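Protein DJ-1 homolog D (Arabidopsis thaliana, PDB 4OGG) belongs to the DJ-1/PfpI family and carries two tandem domains of this kind, each built round a mixed beta-sheet flanked by helices. Local coordinates at residues Leu8-Phe22 against Glu60-Phe72. Sequence-based numbering, arbitrary orientation.
Sequences LCGDYMEDYEVMVPF and ESRGHNFTLNATF
Phe66, which buries more surface than any other residue of the contact, drives its ring into the side of helix 15-27. Its CB points toward segment 8-22, and CG, anti to the backbone N (chi1 -170°), carries the ring on among the helix side chains. Val18 sits over one face, its CG2 3.8 Å from the centroid of the Phe66 ring, a CH-pi contact that suits a compact branched residue. Met19, its flexible chain bent, brings CE to 3.6 Å from Phe66 CE1 and its sulfur to the ring edge, a Met-aromatic contact. One turn along from Val18, Phe22 offers a face to the edge of Phe66 in a T-shaped stack, the planes at 80°. Met13 CE packs against the root of the ring, 3.8 Å from Phe66 CB.

Asp15, directly after the N-cap residue Glu14, makes the two hydrogen bonds that cross the contact. Its OD2 accepts both: an almost straight one of 2.7 Å from His64 ND1, in the imidazole plane and using the syn lone pair, and one of 2.9 Å from His64 N, arriving from above the carboxylate plane. The double grip fixes both backbone and ring of His64, while Asp15 OD1 is bonded to Tyr209. Gly63, having no side chain, passes close by, its CA 3.6 Å from Asp15 OD2.

The long flat ring of Tyr12 spans from the Gly10-Met13 turn to strand 59-62, where the aliphatic part of Arg62 lies along the ring edge, Arg62 CD 3.9 Å from Tyr12 OH.

Strand 44-51 ties the segments together, pairing in parallel with 13-14 and antiparallel with 59-62 and 66-67. Thr34 of strand 30-35 touches both Phe22 and Phe66. His64 NE2 is hydrogen-bonded to Glu207 OE1, and Asp208 and Tyr209 of helix 208-221 lie against His64 and Met19 respectively.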
loop_
_atom_site.group_PDB
_atom_site.type_symbol
_atom_site.label_atom_id
_atom_site.label_comp_id
_atom_site.label_asym_id
_atom_site.label_seq_id
_atom_site.Cartn_x
_atom_site.Cartn_y
_atom_site.Cartn_z
ATOM N N LEU C 8 -15.367 -18.799 14.941
ATOM C CA LEU C 8 -14.138 -19.478 14.542
ATOM C C LEU C 8 -13.306 -18.544 13.668
ATOM O O LEU C 8 -13.564 -18.399 12.473
ATOM C CB LEU C 8 -14.489 -20.755 13.781
ATOM C CG LEU C 8 -13.357 -21.587 13.175
ATOM C CD1 LEU C 8 -12.359 -21.985 14.252
ATOM C CD2 LEU C 8 -13.953 -22.819 12.515
ATOM N N CYS C 9 -12.300 -17.921 14.275
ATOM C CA CYS C 9 -11.435 -16.969 13.582
ATOM C C CYS C 9 -10.116 -17.548 13.090
ATOM O O CYS C 9 -9.699 -18.633 13.497
ATOM C CB CYS C 9 -11.134 -15.779 14.501
ATOM S SG CYS C 9 -12.596 -14.943 15.146
ATOM N N GLY C 10 -9.463 -16.794 12.210
ATOM C CA GLY C 10 -8.183 -17.203 11.664
ATOM C C GLY C 10 -7.503 -16.009 11.021
ATOM O O GLY C 10 -8.137 -14.973 10.796
ATOM N N ASP C 11 -6.216 -16.137 10.725
ATOM C CA ASP C 11 -5.495 -15.040 10.095
ATOM C C ASP C 11 -6.012 -14.823 8.679
ATOM O O ASP C 11 -6.184 -15.768 7.910
ATOM C CB ASP C 11 -3.991 -15.321 10.076
ATOM C CG ASP C 11 -3.381 -15.325 11.466
ATOM O OD1 ASP C 11 -4.106 -15.029 12.439
ATOM O OD2 ASP C 11 -2.176 -15.621 11.587
ATOM N N TYR C 12 -6.265 -13.560 8.359
ATOM C CA TYR C 12 -6.778 -13.153 7.060
ATOM C C TYR C 12 -8.229 -13.550 6.807
ATOM O O TYR C 12 -8.660 -13.730 5.667
ATOM C CB TYR C 12 -5.839 -13.627 5.947
ATOM C CG TYR C 12 -4.570 -12.794 5.923
ATOM C CD1 TYR C 12 -4.617 -11.441 5.583
ATOM C CD2 TYR C 12 -3.342 -13.338 6.292
ATOM C CE1 TYR C 12 -3.471 -10.645 5.610
ATOM C CE2 TYR C 12 -2.185 -12.548 6.327
ATOM C CZ TYR C 12 -2.260 -11.205 5.985
ATOM O OH TYR C 12 -1.133 -10.417 6.025
ATOM N N MET C 13 -8.990 -13.687 7.889
ATOM C CA MET C 13 -10.414 -13.957 7.748
ATOM C C MET C 13 -10.914 -12.607 7.221
ATOM O O MET C 13 -10.247 -11.586 7.414
ATOM C CB MET C 13 -11.034 -14.271 9.115
ATOM C CG MET C 13 -10.861 -13.175 10.150
ATOM S SD MET C 13 -11.407 -13.696 11.794
ATOM C CE MET C 13 -10.442 -12.620 12.812
ATOM N N GLU C 14 -12.061 -12.577 6.552
ATOM C CA GLU C 14 -12.562 -11.313 6.009
ATOM C C GLU C 14 -13.004 -10.398 7.150
ATOM O O GLU C 14 -13.818 -10.786 7.989
ATOM C CB GLU C 14 -13.713 -11.582 5.033
ATOM C CG GLU C 14 -13.708 -10.672 3.802
ATOM C CD GLU C 14 -14.161 -9.251 4.092
ATOM O OE1 GLU C 14 -13.853 -8.355 3.280
ATOM O OE2 GLU C 14 -14.841 -9.023 5.113
ATOM N N ASP C 15 -12.460 -9.182 7.168
ATOM C CA ASP C 15 -12.737 -8.209 8.226
ATOM C C ASP C 15 -14.216 -7.979 8.551
ATOM O O ASP C 15 -14.604 -8.000 9.716
ATOM C CB ASP C 15 -12.053 -6.872 7.892
ATOM C CG ASP C 15 -11.727 -6.053 9.135
ATOM O OD1 ASP C 15 -11.878 -6.579 10.260
ATOM O OD2 ASP C 15 -11.308 -4.885 8.993
ATOM N N TYR C 16 -15.046 -7.746 7.539
ATOM C CA TYR C 16 -16.469 -7.537 7.802
ATOM C C TYR C 16 -17.125 -8.799 8.352
ATOM O O TYR C 16 -17.963 -8.739 9.254
ATOM C CB TYR C 16 -17.227 -7.161 6.524
ATOM C CG TYR C 16 -17.143 -5.715 6.083
ATOM C CD1 TYR C 16 -16.773 -4.701 6.964
ATOM C CD2 TYR C 16 -17.518 -5.354 4.786
ATOM C CE1 TYR C 16 -16.780 -3.361 6.566
ATOM C CE2 TYR C 16 -17.534 -4.028 4.383
ATOM C CZ TYR C 16 -17.167 -3.039 5.273
ATOM O OH TYR C 16 -17.201 -1.726 4.865
ATOM N N GLU C 17 -16.740 -9.940 7.795
ATOM C CA GLU C 17 -17.333 -11.211 8.173
ATOM C C GLU C 17 -17.089 -11.666 9.605
ATOM O O GLU C 17 -17.772 -12.563 10.099
ATOM C CB GLU C 17 -16.923 -12.265 7.147
ATOM C CG GLU C 17 -17.678 -12.051 5.841
ATOM C CD GLU C 17 -17.000 -12.648 4.628
ATOM O OE1 GLU C 17 -16.464 -13.766 4.726
ATOM O OE2 GLU C 17 -17.023 -11.995 3.564
ATOM N N VAL C 18 -16.129 -11.048 10.281
ATOM C CA VAL C 18 -15.915 -11.392 11.680
ATOM C C VAL C 18 -16.493 -10.280 12.555
ATOM O O VAL C 18 -17.219 -10.544 13.519
ATOM C CB VAL C 18 -14.408 -11.597 12.031
ATOM C CG1 VAL C 18 -13.588 -10.376 11.635
ATOM C CG2 VAL C 18 -14.264 -11.867 13.539
ATOM N N MET C 19 -16.208 -9.031 12.201
ATOM C CA MET C 19 -16.670 -7.914 13.013
ATOM C C MET C 19 -18.170 -7.651 13.029
ATOM O O MET C 19 -18.721 -7.343 14.082
ATOM C CB MET C 19 -15.931 -6.628 12.625
ATOM C CG MET C 19 -16.072 -5.519 13.658
ATOM S SD MET C 19 -15.546 -6.034 15.321
ATOM C CE MET C 19 -13.819 -5.514 15.322
ATOM N N VAL C 20 -18.838 -7.756 11.885
ATOM C CA VAL C 20 -20.274 -7.496 11.866
ATOM C C VAL C 20 -21.027 -8.474 12.776
ATOM O O VAL C 20 -21.778 -8.050 13.651
ATOM C CB VAL C 20 -20.846 -7.536 10.426
ATOM C CG1 VAL C 20 -22.357 -7.329 10.459
ATOM C CG2 VAL C 20 -20.206 -6.430 9.591
ATOM N N PRO C 21 -20.834 -9.791 12.594
ATOM C CA PRO C 21 -21.564 -10.698 13.484
ATOM C C PRO C 21 -21.103 -10.576 14.936
ATOM O O PRO C 21 -21.904 -10.703 15.863
ATOM C CB PRO C 21 -21.288 -12.078 12.881
ATOM C CG PRO C 21 -19.956 -11.907 12.228
ATOM C CD PRO C 21 -20.075 -10.546 11.582
ATOM N N PHE C 22 -19.815 -10.307 15.132
ATOM C CA PHE C 22 -19.262 -10.161 16.482
ATOM C C PHE C 22 -19.961 -9.046 17.253
ATOM O O PHE C 22 -20.365 -9.229 18.403
ATOM C CB PHE C 22 -17.757 -9.858 16.419
ATOM C CG PHE C 22 -17.111 -9.668 17.772
ATOM C CD1 PHE C 22 -17.117 -10.696 18.716
ATOM C CD2 PHE C 22 -16.493 -8.463 18.099
ATOM C CE1 PHE C 22 -16.518 -10.528 19.965
ATOM C CE2 PHE C 22 -15.889 -8.283 19.349
ATOM C CZ PHE C 22 -15.904 -9.318 20.281
ATOM N N GLU C 60 -7.670 -7.689 -2.658
ATOM C CA GLU C 60 -7.411 -7.792 -1.223
ATOM C C GLU C 60 -6.360 -6.823 -0.693
ATOM O O GLU C 60 -5.336 -6.581 -1.329
ATOM C CB GLU C 60 -6.984 -9.213 -0.831
ATOM C CG GLU C 60 -6.618 -9.335 0.669
ATOM C CD GLU C 60 -6.104 -10.710 1.061
ATOM O OE1 GLU C 60 -6.828 -11.701 0.839
ATOM O OE2 GLU C 60 -4.974 -10.802 1.596
ATOM N N SER C 61 -6.637 -6.275 0.486
ATOM C CA SER C 61 -5.716 -5.389 1.186
ATOM C C SER C 61 -5.931 -5.756 2.654
ATOM O O SER C 61 -6.833 -6.541 2.966
ATOM C CB SER C 61 -6.040 -3.907 0.925
ATOM O OG SER C 61 -7.314 -3.532 1.413
ATOM N N ARG C 62 -5.109 -5.231 3.555
ATOM C CA ARG C 62 -5.276 -5.570 4.966
ATOM C C ARG C 62 -6.332 -4.733 5.674
ATOM O O ARG C 62 -6.481 -3.544 5.409
ATOM C CB ARG C 62 -3.944 -5.449 5.717
ATOM C CG ARG C 62 -2.998 -6.608 5.467
ATOM C CD ARG C 62 -1.831 -6.620 6.438
ATOM N NE ARG C 62 -2.241 -6.768 7.835
ATOM C CZ ARG C 62 -1.401 -7.075 8.820
ATOM N NH1 ARG C 62 -0.115 -7.269 8.555
ATOM N NH2 ARG C 62 -1.837 -7.183 10.068
ATOM N N GLY C 63 -7.065 -5.373 6.582
ATOM C CA GLY C 63 -8.093 -4.676 7.336
ATOM C C GLY C 63 -7.621 -4.395 8.750
ATOM O O GLY C 63 -6.419 -4.342 9.009
ATOM N N HIS C 64 -8.559 -4.208 9.671
ATOM C CA HIS C 64 -8.192 -3.944 11.060
ATOM C C HIS C 64 -7.637 -5.224 11.671
ATOM O O HIS C 64 -8.071 -6.320 11.321
ATOM C CB HIS C 64 -9.406 -3.561 11.921
ATOM C CG HIS C 64 -10.237 -2.437 11.385
ATOM N ND1 HIS C 64 -11.104 -2.587 10.323
ATOM C CD2 HIS C 64 -10.400 -1.167 11.826
ATOM C CE1 HIS C 64 -11.766 -1.460 10.136
ATOM N NE2 HIS C 64 -11.358 -0.582 11.035
ATOM N N ASN C 65 -6.685 -5.099 12.586
ATOM C CA ASN C 65 -6.195 -6.294 13.253
ATOM C C ASN C 65 -7.337 -6.631 14.206
ATOM O O ASN C 65 -7.929 -5.727 14.799
ATOM C CB ASN C 65 -4.919 -6.010 14.041
ATOM C CG ASN C 65 -3.736 -5.740 13.143
ATOM O OD1 ASN C 65 -3.506 -6.463 12.175
ATOM N ND2 ASN C 65 -2.971 -4.702 13.466
ATOM N N PHE C 66 -7.666 -7.911 14.331
ATOM C CA PHE C 66 -8.753 -8.331 15.208
ATOM C C PHE C 66 -8.233 -8.979 16.487
ATOM O O PHE C 66 -7.474 -9.943 16.434
ATOM C CB PHE C 66 -9.667 -9.327 14.487
ATOM C CG PHE C 66 -10.930 -9.625 15.236
ATOM C CD1 PHE C 66 -12.042 -8.802 15.102
ATOM C CD2 PHE C 66 -10.993 -10.693 16.121
ATOM C CE1 PHE C 66 -13.202 -9.038 15.841
ATOM C CE2 PHE C 66 -12.147 -10.937 16.868
ATOM C CZ PHE C 66 -13.253 -10.106 16.725
ATOM N N THR C 67 -8.667 -8.459 17.632
ATOM C CA THR C 67 -8.234 -8.987 18.923
ATOM C C THR C 67 -9.186 -10.058 19.448
ATOM O O THR C 67 -10.375 -9.808 19.641
ATOM C CB THR C 67 -8.124 -7.863 19.973
ATOM O OG1 THR C 67 -7.268 -6.822 19.478
ATOM C CG2 THR C 67 -7.545 -8.411 21.270
ATOM N N LEU C 68 -8.649 -11.252 19.672
ATOM C CA LEU C 68 -9.425 -12.382 20.174
ATOM C C LEU C 68 -9.731 -12.188 21.656
ATOM O O LEU C 68 -8.937 -11.583 22.374
ATOM C CB LEU C 68 -8.629 -13.674 19.990
ATOM C CG LEU C 68 -8.143 -13.943 18.561
ATOM C CD1 LEU C 68 -7.136 -15.084 18.567
ATOM C CD2 LEU C 68 -9.339 -14.268 17.659
ATOM N N ASN C 69 -10.877 -12.695 22.109
ATOM C CA ASN C 69 -11.243 -12.569 23.515
ATOM C C ASN C 69 -11.357 -13.918 24.216
ATOM O O ASN C 69 -11.756 -13.990 25.380
ATOM C CB ASN C 69 -12.552 -11.776 23.680
ATOM C CG ASN C 69 -13.774 -12.515 23.158
ATOM O OD1 ASN C 69 -13.695 -13.667 22.735
ATOM N ND2 ASN C 69 -14.919 -11.847 23.200
ATOM N N ALA C 70 -10.992 -14.983 23.511
ATOM C CA ALA C 70 -11.047 -16.328 24.076
ATOM C C ALA C 70 -9.884 -17.189 23.591
ATOM O O ALA C 70 -9.235 -16.879 22.587
ATOM C CB ALA C 70 -12.370 -16.988 23.733
ATOM N N THR C 71 -9.635 -18.281 24.305
ATOM C CA THR C 71 -8.541 -19.186 23.982
ATOM C C THR C 71 -9.042 -20.503 23.394
ATOM O O THR C 71 -9.693 -21.298 24.072
ATOM C CB THR C 71 -7.694 -19.470 25.244
ATOM O OG1 THR C 71 -7.279 -18.223 25.823
ATOM C CG2 THR C 71 -6.462 -20.302 24.894
ATOM N N PHE C 72 -8.717 -20.725 22.122
ATOM C CA PHE C 72 -9.122 -21.918 21.389
ATOM C C PHE C 72 -8.917 -23.228 22.155
ATOM O O PHE C 72 -9.833 -24.045 22.262
ATOM C CB PHE C 72 -8.357 -21.979 20.060
ATOM C CG PHE C 72 -8.811 -23.078 19.147
ATOM C CD1 PHE C 72 -8.391 -24.391 19.344
ATOM C CD2 PHE C 72 -9.689 -22.808 18.103
ATOM C CE1 PHE C 72 -8.842 -25.418 18.516
ATOM C CE2 PHE C 72 -10.146 -23.826 17.270
ATOM C CZ PHE C 72 -9.722 -25.135 17.476
#